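Local coordinates for protein FdxN element excision controlling factor XisI (PDB 2NVM) that probably helps control excision of the fdxN element during rearrangement of cyanobacterial nitrogen-fixation genes, working together with XisF and XisH, at residues H10-I15 and D96-A101; I15-Y20 and D45-D50; R53-W58 and I73-I78; K82-E87 and D107-F112. One frame throughout, in Å; residues are numbered along the deposited sequence. Where two conformers were deposited one is given.

Contact 1 (H10-I15 and D96-A101)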
# COMPACT_ATOMS: atom_id res chain seq x y z
N HIS B 10 -4.38 10.41 -13.21
CA HIS B 10 -5.22 9.64 -14.16
C HIS B 10 -4.41 8.54 -14.85
O HIS B 10 -4.86 7.39 -14.90
CB HIS B 10 -5.86 10.59 -15.19
CG HIS B 10 -6.64 9.90 -16.28
ND1 HIS B 10 -7.93 9.45 -16.10
CD2 HIS B 10 -6.33 9.64 -17.57
CE1 HIS B 10 -8.37 8.92 -17.23
NE2 HIS B 10 -7.42 9.03 -18.14
N THR B 11 -3.21 8.91 -15.33
CA THR B 11 -2.31 7.99 -16.03
C THR B 11 -1.91 6.80 -15.17
O THR B 11 -2.14 5.66 -15.56
CB THR B 11 -1.02 8.73 -16.54
OG1 THR B 11 -1.40 9.78 -17.44
CG2 THR B 11 -0.06 7.80 -17.30
N ILE B 12 -1.39 7.07 -13.98
CA ILE B 12 -0.90 5.99 -13.11
C ILE B 12 -2.07 5.15 -12.53
O ILE B 12 -1.89 3.95 -12.33
CB ILE B 12 0.31 6.43 -12.14
CG1 ILE B 12 -0.12 6.77 -10.74
CG2 ILE B 12 1.26 7.44 -12.80
CD1 ILE B 12 -0.32 5.50 -9.95
N GLN B 13 -3.25 5.74 -12.31
CA GLN B 13 -4.44 4.98 -11.86
C GLN B 13 -4.94 4.04 -12.96
O GLN B 13 -5.30 2.90 -12.68
CB GLN B 13 -5.55 5.90 -11.36
CG GLN B 13 -5.17 6.55 -10.04
CD GLN B 13 -6.18 7.56 -9.58
OE1 GLN B 13 -5.89 8.77 -9.53
NE2 GLN B 13 -7.40 7.10 -9.29
N GLU B 14 -4.94 4.53 -14.21
CA GLU B 14 -5.32 3.76 -15.38
C GLU B 14 -4.30 2.62 -15.59
O GLU B 14 -4.69 1.51 -15.90
CB GLU B 14 -5.39 4.67 -16.62
CG GLU B 14 -6.05 4.08 -17.87
CD GLU B 14 -6.00 5.02 -19.10
OE1 GLU B 14 -6.89 4.89 -19.97
OE2 GLU B 14 -5.08 5.88 -19.20
N ILE B 15 -3.00 2.90 -15.40
CA ILE B 15 -1.93 1.89 -15.55
C ILE B 15 -2.04 0.77 -14.48
O ILE B 15 -2.07 -0.41 -14.83
CB ILE B 15 -0.50 2.53 -15.52
CG1 ILE B 15 -0.21 3.31 -16.80
CG2 ILE B 15 0.61 1.47 -15.37
CD1 ILE B 15 1.01 4.23 -16.69
N ASP B 96 6.77 2.24 -20.48
CA ASP B 96 6.34 2.45 -21.87
C ASP B 96 4.97 3.12 -21.91
O ASP B 96 4.76 4.06 -22.68
CB ASP B 96 6.30 1.13 -22.66
CG ASP B 96 7.69 0.55 -22.92
OD1 ASP B 96 8.57 1.28 -23.42
OD2 ASP B 96 7.88 -0.67 -22.66
N GLU B 97 4.06 2.65 -21.05
CA GLU B 97 2.71 3.23 -20.96
C GLU B 97 2.71 4.70 -20.50
O GLU B 97 1.96 5.51 -21.05
CB GLU B 97 1.76 2.32 -20.17
CG GLU B 97 1.59 0.97 -20.93
CD GLU B 97 0.42 0.14 -20.50
OE1 GLU B 97 0.02 0.21 -19.33
OE2 GLU B 97 -0.11 -0.60 -21.35
N MSE B 98 3.62 5.04 -19.59
CA MSE B 98 3.78 6.42 -19.10
C MSE B 98 4.34 7.35 -20.19
O MSE B 98 3.84 8.46 -20.35
CB MSE B 98 4.67 6.48 -17.85
CG MSE B 98 4.08 5.79 -16.63
SE MSE B 98 5.38 5.71 -15.21
CE MSE B 98 4.41 4.57 -14.01
N LEU B 99 5.35 6.88 -20.93
CA LEU B 99 5.95 7.64 -22.05
C LEU B 99 4.94 7.86 -23.17
O LEU B 99 4.92 8.94 -23.76
CB LEU B 99 7.23 6.98 -22.59
CG LEU B 99 8.38 6.82 -21.59
CD1 LEU B 99 9.47 6.00 -22.25
CD2 LEU B 99 8.93 8.14 -21.06
N VAL B 100 4.12 6.83 -23.46
CA VAL B 100 3.00 6.91 -24.44
C VAL B 100 1.90 7.89 -23.95
O VAL B 100 1.18 8.46 -24.77
CB VAL B 100 2.42 5.49 -24.77
CG1 VAL B 100 1.11 5.56 -25.55
CG2 VAL B 100 3.44 4.67 -25.54
N ALA B 101 1.77 8.07 -22.63
CA ALA B 101 0.85 9.07 -22.04
C ALA B 101 1.49 10.48 -21.94
O ALA B 101 0.92 11.34 -21.28
CB ALA B 101 0.34 8.59 -20.66
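I15 runs across M98 almost perpendicularly, and that crossing is the centre of a helix-to-helix contact in which the axes of the short segments 10-15 and 96-100 run roughly antiparallel, 143° between their directions. The CG1 branch of I15 lies anti to its carbonyl carbon (chi1 -72°) and continues in an extended form, so that its tip strikes the flank of M98, a selenomethionine. The approach is tight, with I15 CD1 only 3.4 Å from M98 CG. M98 is extended beyond CG in its turn, and this carries its end toward the first helix, where M98 CE makes a looser touch with I12 CG2 at 4.4 Å. E97 meets I15 in another manner: the two side chains pass in opposing directions, and E97 OE1 lies 4.0 Å from the aliphatic I15 CG1. The other carboxylate oxygen of E97 forms a salt bridge with K18, further along the first helix. One turn before I15, T11 sends its methyl anti to the backbone N, and T11 CG2 comes within 3.5 Å of A101 CB, just past the end of the second helix. Its hydroxyl stays beside the backbone N and bonds to the carbonyl of H7, whose ring in turn bonds to A101 O. I12 and M98 both also rest on I83 and L76 of the sheet. The chemistry implies that dispersion between closely fitted methyl and methylene groups joins the segments themselves, while the polar groups of T11 and E97 find their partners on H7 and K18.

Contact 2 (I15-Y20 and D45-D50)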
# COMPACT_ATOMS: atom_id res chain seq x y z
N ILE B 15 -3.00 2.90 -15.40
CA ILE B 15 -1.93 1.89 -15.55
C ILE B 15 -2.04 0.77 -14.48
O ILE B 15 -2.07 -0.41 -14.83
CB ILE B 15 -0.50 2.53 -15.52
CG1 ILE B 15 -0.21 3.31 -16.80
CG2 ILE B 15 0.61 1.47 -15.37
CD1 ILE B 15 1.01 4.23 -16.69
N ILE B 16 -2.12 1.17 -13.21
CA ILE B 16 -2.19 0.21 -12.08
C ILE B 16 -3.41 -0.74 -12.21
O ILE B 16 -3.26 -1.95 -12.09
CB ILE B 16 -2.03 0.91 -10.67
CG1 ILE B 16 -1.53 -0.10 -9.62
CG2 ILE B 16 -3.31 1.64 -10.25
CD1 ILE B 16 -1.30 0.48 -8.21
N LYS B 17 -4.58 -0.17 -12.56
CA LYS B 17 -5.81 -0.96 -12.79
C LYS B 17 -5.70 -1.89 -14.00
O LYS B 17 -6.26 -2.99 -13.94
CB LYS B 17 -7.05 -0.06 -12.94
CG LYS B 17 -7.45 0.66 -11.65
CD LYS B 17 -8.63 1.61 -11.88
CE LYS B 17 -8.99 2.38 -10.61
NZ LYS B 17 -10.17 3.27 -10.83
N LYS B 18 -5.00 -1.45 -15.06
CA LYS B 18 -4.80 -2.26 -16.28
C LYS B 18 -4.07 -3.55 -15.95
O LYS B 18 -4.60 -4.63 -16.21
CB LYS B 18 -4.05 -1.47 -17.39
CG LYS B 18 -3.72 -2.25 -18.68
CD LYS B 18 -3.21 -1.32 -19.78
CE LYS B 18 -2.93 -2.10 -21.09
NZ LYS B 18 -2.74 -1.23 -22.30
N TYR B 19 -2.88 -3.44 -15.36
CA TYR B 19 -2.08 -4.61 -14.95
C TYR B 19 -2.70 -5.45 -13.84
O TYR B 19 -2.46 -6.66 -13.80
CB TYR B 19 -0.62 -4.24 -14.63
CG TYR B 19 0.15 -3.84 -15.86
CD1 TYR B 19 0.65 -4.81 -16.75
CD2 TYR B 19 0.34 -2.49 -16.17
CE1 TYR B 19 1.35 -4.44 -17.92
CE2 TYR B 19 1.04 -2.10 -17.33
CZ TYR B 19 1.55 -3.08 -18.20
OH TYR B 19 2.23 -2.69 -19.33
N TYR B 20 -3.49 -4.81 -12.96
CA TYR B 20 -4.24 -5.50 -11.89
C TYR B 20 -5.29 -6.42 -12.53
O TYR B 20 -5.30 -7.62 -12.25
CB TYR B 20 -4.91 -4.50 -10.92
CG TYR B 20 -5.67 -5.14 -9.77
CD1 TYR B 20 -5.00 -5.49 -8.60
CD2 TYR B 20 -7.05 -5.38 -9.84
CE1 TYR B 20 -5.69 -6.09 -7.50
CE2 TYR B 20 -7.75 -5.99 -8.77
CZ TYR B 20 -7.06 -6.33 -7.60
OH TYR B 20 -7.73 -6.90 -6.54
N ASP B 45 -5.21 -10.87 -4.30
CA ASP B 45 -4.72 -9.56 -4.66
C ASP B 45 -5.67 -8.48 -4.15
O ASP B 45 -6.87 -8.70 -4.09
CB ASP B 45 -4.57 -9.46 -6.20
CG ASP B 45 -3.45 -10.37 -6.76
OD1 ASP B 45 -2.82 -11.16 -6.02
OD2 ASP B 45 -3.18 -10.28 -7.96
N ARG B 46 -5.09 -7.35 -3.71
CA ARG B 46 -5.83 -6.18 -3.22
C ARG B 46 -5.20 -4.92 -3.83
O ARG B 46 -3.98 -4.83 -3.94
CB ARG B 46 -5.80 -6.02 -1.68
CG ARG B 46 -6.45 -7.13 -0.82
CD ARG B 46 -5.50 -8.27 -0.52
NE ARG B 46 -6.10 -9.35 0.28
CZ ARG B 46 -6.12 -9.45 1.62
NH1 ARG B 46 -5.57 -8.53 2.40
NH2 ARG B 46 -6.70 -10.50 2.20
N LEU B 47 -6.05 -3.96 -4.20
CA LEU B 47 -5.65 -2.68 -4.80
C LEU B 47 -5.92 -1.61 -3.75
O LEU B 47 -6.99 -1.62 -3.14
CB LEU B 47 -6.46 -2.45 -6.08
CG LEU B 47 -5.97 -1.43 -7.11
CD1 LEU B 47 -4.56 -1.78 -7.57
CD2 LEU B 47 -6.95 -1.38 -8.31
N ILE B 48 -4.94 -0.71 -3.52
CA ILE B 48 -5.06 0.35 -2.50
C ILE B 48 -4.65 1.66 -3.17
O ILE B 48 -3.45 1.95 -3.35
CB ILE B 48 -4.21 0.05 -1.21
CG1 ILE B 48 -4.28 -1.45 -0.82
CG2 ILE B 48 -4.63 0.99 -0.04
CD1 ILE B 48 -3.55 -1.81 0.44
N ILE B 49 -5.65 2.43 -3.57
CA ILE B 49 -5.49 3.72 -4.25
C ILE B 49 -5.84 4.85 -3.27
O ILE B 49 -6.92 4.86 -2.74
CB ILE B 49 -6.43 3.82 -5.50
CG1 ILE B 49 -6.27 2.60 -6.44
CG2 ILE B 49 -6.22 5.15 -6.24
CD1 ILE B 49 -4.91 2.36 -6.96
N ASP B 50 -4.91 5.78 -3.10
CA ASP B 50 -5.09 6.96 -2.24
C ASP B 50 -4.73 8.19 -3.09
O ASP B 50 -3.56 8.54 -3.21
CB ASP B 50 -4.23 6.83 -0.98
CG ASP B 50 -4.53 7.89 0.08
OD1 ASP B 50 -5.08 8.98 -0.18
OD2 ASP B 50 -4.21 7.57 1.23
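I16 is the first residue of 15-20 to meet strand 45-50, which runs almost exactly antiparallel to this part of the helix (174° between the axes). Its CG1 branch stands anti to the backbone N, leaving CG2 in the crowded position between N and the carbonyl carbon, and the two branches serve different partners. I16 CG2 meets I49 CD1 tip to tip at 3.7 Å, whereas I16 CD1 runs alongside L47 and lies 4.0 Å from its CD1. K17, with an extended and exposed chain, lies nearly square across L47 and puts its CG 3.9 Å from L47 CD2. L47 is thus touched along both methyls before the helix reaches Y20. There CG is anti to the backbone N, which swings the ring out toward the strand so that L47 CB lies over one face, 4.2 Å from the ring centroid and 18° off the normal, a CH-pi contact. Further out, Y20 CE1 packs 3.8 Å from D45 CB, and the hydroxyl makes a weak hydrogen bond from Y20 OH to D45 O at 3.2 Å. W58 of the next strand adds an edge-to-face partner for the same ring. D45, L47 and I49 point toward the helix, while R46 and I48 point away from it; the second subunit lies on that side, where R46 bonds to the hydroxyl of its Y75 and I48 packs against its I48. A helix laid over one face of a sheet, with alternate strand residues feeding the layer between them, is the pattern of a two-layer alpha/beta fold.

Contact 3 (R53-W58 and I73-I78)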
# COMPACT_ATOMS: atom_id res chain seq x y z
N ARG B 53 -3.28 11.35 -0.95
CA ARG B 53 -1.84 11.20 -0.62
C ARG B 53 -0.94 10.77 -1.81
O ARG B 53 0.28 10.72 -1.64
CB ARG B 53 -1.66 10.23 0.55
CG ARG B 53 -2.32 10.72 1.83
CD ARG B 53 -2.26 9.73 2.98
NE ARG B 53 -3.02 10.22 4.13
CZ ARG B 53 -4.36 10.19 4.27
NH1 ARG B 53 -5.17 9.71 3.32
NH2 ARG B 53 -4.91 10.69 5.38
N ASP B 54 -1.54 10.49 -2.98
CA ASP B 54 -0.84 10.04 -4.21
C ASP B 54 -0.01 8.77 -3.98
O ASP B 54 1.17 8.71 -4.32
CB ASP B 54 0.01 11.17 -4.85
CG ASP B 54 -0.81 12.24 -5.52
OD1 ASP B 54 -1.77 11.92 -6.24
OD2 ASP B 54 -0.43 13.42 -5.40
N GLN B 55 -0.65 7.79 -3.35
CA GLN B 55 -0.07 6.47 -3.05
C GLN B 55 -0.97 5.47 -3.76
O GLN B 55 -2.20 5.49 -3.56
CB GLN B 55 -0.05 6.23 -1.55
CG GLN B 55 0.73 7.26 -0.73
CD GLN B 55 2.21 7.27 -1.02
OE1 GLN B 55 2.84 6.22 -1.12
NE2 GLN B 55 2.79 8.45 -1.15
N TYR B 56 -0.36 4.63 -4.59
CA TYR B 56 -1.06 3.65 -5.44
C TYR B 56 -0.34 2.32 -5.27
O TYR B 56 0.80 2.19 -5.71
CB TYR B 56 -1.03 4.14 -6.91
CG TYR B 56 -1.53 5.57 -7.05
CD1 TYR B 56 -2.90 5.85 -7.15
CD2 TYR B 56 -0.63 6.65 -7.00
CE1 TYR B 56 -3.37 7.19 -7.23
CE2 TYR B 56 -1.09 7.99 -7.09
CZ TYR B 56 -2.44 8.25 -7.19
OH TYR B 56 -2.86 9.55 -7.27
N LEU B 57 -1.01 1.34 -4.67
CA LEU B 57 -0.39 0.06 -4.39
C LEU B 57 -1.26 -1.16 -4.68
O LEU B 57 -2.45 -1.14 -4.47
CB LEU B 57 0.09 0.08 -2.94
CG LEU B 57 0.88 -1.13 -2.41
CD1 LEU B 57 2.11 -0.70 -1.63
CD2 LEU B 57 -0.03 -2.10 -1.64
N TRP B 58 -0.60 -2.20 -5.18
CA TRP B 58 -1.16 -3.48 -5.49
C TRP B 58 -0.31 -4.50 -4.75
O TRP B 58 0.92 -4.57 -4.96
CB TRP B 58 -1.16 -3.68 -7.03
CG TRP B 58 -1.41 -5.07 -7.54
CD1 TRP B 58 -2.10 -6.06 -6.91
CD2 TRP B 58 -1.10 -5.56 -8.85
NE1 TRP B 58 -2.17 -7.17 -7.71
CE2 TRP B 58 -1.57 -6.90 -8.91
CE3 TRP B 58 -0.44 -5.03 -9.97
CZ2 TRP B 58 -1.40 -7.72 -10.04
CZ3 TRP B 58 -0.27 -5.85 -11.12
CH2 TRP B 58 -0.75 -7.19 -11.14
N ILE B 73 3.30 -6.07 -5.08
CA ILE B 73 3.45 -6.41 -6.51
C ILE B 73 3.85 -5.17 -7.30
O ILE B 73 4.79 -5.20 -8.09
CB ILE B 73 2.10 -6.93 -7.15
CG1 ILE B 73 1.53 -8.15 -6.43
CG2 ILE B 73 2.28 -7.25 -8.65
CD1 ILE B 73 2.41 -9.35 -6.46
N LEU B 74 3.10 -4.08 -7.10
CA LEU B 74 3.31 -2.81 -7.80
C LEU B 74 3.00 -1.68 -6.85
O LEU B 74 1.93 -1.68 -6.21
CB LEU B 74 2.40 -2.79 -9.04
CG LEU B 74 2.51 -1.76 -10.17
CD1 LEU B 74 3.91 -1.64 -10.71
CD2 LEU B 74 1.56 -2.16 -11.30
N TYR B 75 3.94 -0.73 -6.73
CA TYR B 75 3.81 0.41 -5.85
C TYR B 75 4.35 1.66 -6.55
O TYR B 75 5.52 1.72 -6.94
CB TYR B 75 4.49 0.12 -4.48
CG TYR B 75 4.53 1.28 -3.50
CD1 TYR B 75 3.47 2.23 -3.42
CD2 TYR B 75 5.57 1.39 -2.56
CE1 TYR B 75 3.51 3.30 -2.51
CE2 TYR B 75 5.62 2.44 -1.64
CZ TYR B 75 4.57 3.39 -1.62
OH TYR B 75 4.56 4.43 -0.73
N LEU B 76 3.47 2.64 -6.67
CA LEU B 76 3.74 3.92 -7.31
C LEU B 76 3.28 5.06 -6.41
O LEU B 76 2.26 4.93 -5.73
CB LEU B 76 2.97 4.01 -8.64
CG LEU B 76 3.12 2.87 -9.65
CD1 LEU B 76 2.24 3.11 -10.85
CD2 LEU B 76 4.54 2.75 -10.11
N GLN B 77 4.06 6.13 -6.38
CA GLN B 77 3.70 7.36 -5.69
C GLN B 77 4.12 8.59 -6.51
O GLN B 77 5.06 8.52 -7.30
CB GLN B 77 4.24 7.44 -4.24
CG GLN B 77 5.75 7.47 -4.09
CD GLN B 77 6.30 8.03 -2.79
OE1 GLN B 77 5.57 8.48 -1.90
NE2 GLN B 77 7.62 8.06 -2.71
N ILE B 78 3.38 9.69 -6.33
CA ILE B 78 3.68 10.97 -6.96
C ILE B 78 4.22 11.81 -5.80
O ILE B 78 3.53 12.00 -4.81
CB ILE B 78 2.47 11.64 -7.65
CG1 ILE B 78 1.76 10.66 -8.62
CG2 ILE B 78 2.95 12.89 -8.38
CD1 ILE B 78 0.53 11.21 -9.28
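With CG anti to the carbonyl carbon (chi1 -59°) and a bend at chi2 (-65°), the chain of Q55 folds toward the neighbouring strand, while Y75, its CG anti to the backbone N, and Q77, its CG in the crowded position (chi1 64°), rise to meet the two ends of its amide. Y75 OH donates to Q55 OE1 at 2.5 Å, nearly along the C=O axis. From the other end Q55 NE2 bonds to Q77 OE1 at 2.9 Å, with the acceptor in the plane of the donor amide and the bond on a lone pair. An alanine in place of Q55 removes this amide, and would probably cost the Y75 hydroxyl and Q77 OE1 these buried partners. L57 CD1 covers a face of the Y75 ring. Behind the side chains, Y56 with L76 and W58 with L74 are the hydrogen-bonded pairs of the antiparallel strands. At W58 a classic beta bulge sets both I73 N and L74 N on one acceptor, W58 O, and I73 CG2 sits 3.6 Å from the centroid of the indole's six-membered ring. Both ends of the Q55 amide are thus used inside the buried pair of strands, which probably fixes its rotation and steadies the Y75 hydroxyl at the dimer interface.

Contact 4 (K82-E87 and D107-F112)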
# COMPACT_ATOMS: atom_id res chain seq x y z
N LYS B 82 6.83 14.29 -9.43
CA LYS B 82 7.43 13.15 -10.17
C LYS B 82 6.83 11.82 -9.73
O LYS B 82 6.44 11.67 -8.57
CB LYS B 82 8.95 13.14 -10.03
CG LYS B 82 9.59 14.40 -10.61
CD LYS B 82 11.10 14.32 -10.75
CE LYS B 82 11.65 15.61 -11.35
NZ LYS B 82 13.09 15.50 -11.66
N ILE B 83 6.78 10.87 -10.67
CA ILE B 83 6.24 9.53 -10.47
C ILE B 83 7.40 8.66 -10.01
O ILE B 83 8.39 8.54 -10.71
CB ILE B 83 5.59 8.97 -11.78
CG1 ILE B 83 4.37 9.84 -12.17
CG2 ILE B 83 5.19 7.50 -11.62
CD1 ILE B 83 3.79 9.53 -13.52
N TRP B 84 7.26 8.06 -8.83
CA TRP B 84 8.25 7.16 -8.22
C TRP B 84 7.73 5.75 -8.37
O TRP B 84 6.68 5.46 -7.83
CB TRP B 84 8.42 7.48 -6.74
CG TRP B 84 9.23 8.66 -6.47
CD1 TRP B 84 8.90 9.96 -6.70
CD2 TRP B 84 10.54 8.67 -5.90
NE1 TRP B 84 9.94 10.79 -6.32
CE2 TRP B 84 10.95 10.02 -5.82
CE3 TRP B 84 11.40 7.65 -5.45
CZ2 TRP B 84 12.22 10.39 -5.30
CZ3 TRP B 84 12.65 8.01 -4.93
CH2 TRP B 84 13.05 9.38 -4.86
N ILE B 85 8.44 4.90 -9.11
CA ILE B 85 8.09 3.47 -9.26
C ILE B 85 8.93 2.80 -8.17
O ILE B 85 10.14 2.60 -8.33
CB ILE B 85 8.38 2.89 -10.65
CG1 ILE B 85 7.72 3.75 -11.75
CG2 ILE B 85 7.91 1.43 -10.70
CD1 ILE B 85 8.00 3.27 -13.18
N GLU B 86 8.29 2.53 -7.03
CA GLU B 86 8.91 1.89 -5.85
C GLU B 86 8.99 0.37 -5.95
O GLU B 86 9.82 -0.24 -5.31
CB GLU B 86 8.14 2.26 -4.58
CG GLU B 86 7.93 3.77 -4.30
CD GLU B 86 9.16 4.56 -3.92
OE1 GLU B 86 10.31 4.12 -4.09
OE2 GLU B 86 8.99 5.71 -3.48
N GLU B 87 8.08 -0.25 -6.68
CA GLU B 87 8.07 -1.71 -6.87
C GLU B 87 7.36 -1.96 -8.18
O GLU B 87 6.33 -1.33 -8.44
CB GLU B 87 7.35 -2.40 -5.70
CG GLU B 87 7.32 -3.95 -5.75
CD GLU B 87 8.70 -4.62 -5.73
OE1 GLU B 87 9.54 -4.24 -4.89
OE2 GLU B 87 8.94 -5.54 -6.56
N ASP B 107 10.51 12.95 -15.32
CA ASP B 107 9.48 12.90 -14.26
C ASP B 107 9.14 11.46 -13.75
O ASP B 107 8.18 11.29 -13.00
CB ASP B 107 8.21 13.67 -14.71
CG ASP B 107 8.42 15.18 -14.79
OD1 ASP B 107 9.21 15.76 -14.00
OD2 ASP B 107 7.75 15.82 -15.62
N ILE B 108 9.96 10.46 -14.13
CA ILE B 108 9.84 9.05 -13.73
C ILE B 108 11.13 8.70 -12.94
O ILE B 108 12.21 8.89 -13.45
CB ILE B 108 9.72 8.10 -14.96
CG1 ILE B 108 8.48 8.45 -15.81
CG2 ILE B 108 9.64 6.63 -14.50
CD1 ILE B 108 8.26 7.56 -17.03
N ILE B 109 10.98 8.22 -11.70
CA ILE B 109 12.11 7.80 -10.84
C ILE B 109 11.93 6.32 -10.49
O ILE B 109 10.86 5.92 -10.03
CB ILE B 109 12.19 8.61 -9.53
CG1 ILE B 109 12.33 10.11 -9.84
CG2 ILE B 109 13.37 8.14 -8.66
CD1 ILE B 109 12.43 10.98 -8.65
N LEU B 110 12.98 5.53 -10.72
CA LEU B 110 12.99 4.13 -10.35
C LEU B 110 13.50 4.05 -8.93
O LEU B 110 14.70 3.93 -8.69
CB LEU B 110 13.80 3.27 -11.33
CG LEU B 110 13.33 3.34 -12.78
CD1 LEU B 110 14.20 2.40 -13.61
CD2 LEU B 110 11.82 3.03 -12.97
N GLY B 111 12.56 4.19 -7.99
CA GLY B 111 12.79 4.09 -6.56
C GLY B 111 13.37 2.75 -6.15
O GLY B 111 14.16 2.69 -5.23
N PHE B 112 12.98 1.67 -6.85
CA PHE B 112 13.57 0.34 -6.62
C PHE B 112 15.05 0.21 -7.07
O PHE B 112 15.68 -0.79 -6.76
CB PHE B 112 12.71 -0.80 -7.19
CG PHE B 112 12.67 -0.88 -8.68
CD1 PHE B 112 13.58 -1.69 -9.37
CD2 PHE B 112 11.69 -0.21 -9.40
CE1 PHE B 112 13.54 -1.79 -10.77
CE2 PHE B 112 11.62 -0.31 -10.79
CZ PHE B 112 12.56 -1.10 -11.48
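I109 O is held from three directions. I85 N donates to I109 O at 2.8 Å, almost exactly along the C=O axis; G111 N adds a weak bond to I109 O at 3.2 Å, closing an inverse gamma turn centred on L110; and W84 CA gives a CA-H...O contact to it at 3.4 Å. On strand 82-87, I83 binds at both ends, its N to the carbonyl of D107 and its O to I109 N, the alternation expected of parallel strands. These are the two strands of a beta-alpha-beta unit, with helix 93-100 between them in the chain and resting on I83, I85 and I108. On the other face W84 and I109 project together as neighbours. I109 CG2 stands 3.8 Å from the centroid of the indole's six-membered ring, and I109 CD1 presses in tightly at 3.3 Å from W84 CE2. W84 NE1 is buried by this packing and finds no hydrogen-bonding partner in the model. An alanine in place of W84 removes the indole and would probably leave I109 without the flat surface that its two branches press upon. Beside E86, a CB on G111 would fall 2.1 Å from E86 OE1, an oxygen that makes a salt bridge to R68 of the second subunit.

In the fold
Followed from the N terminus, helix 4-23 opens contact 1 and then contact 2, which share I15. Contact 2 closes first, when the chain returns as strand 44-50, and contact 3 then opens and closes in series as strand 55-61 pairs with strand 67-79. Both are nested inside the loop that contact 1 closes at 96-101. Contact 4 opens at 82-87, before that closure, and ends at 107-112, after it, so contacts 1 and 4 cross. Neighbouring strands join contact 2 to contact 3 and contact 3 to contact 4 in one mixed sheet, and contact 1 ties the two helices together above it. Contacts 2, 3 and 4 also touch the second subunit.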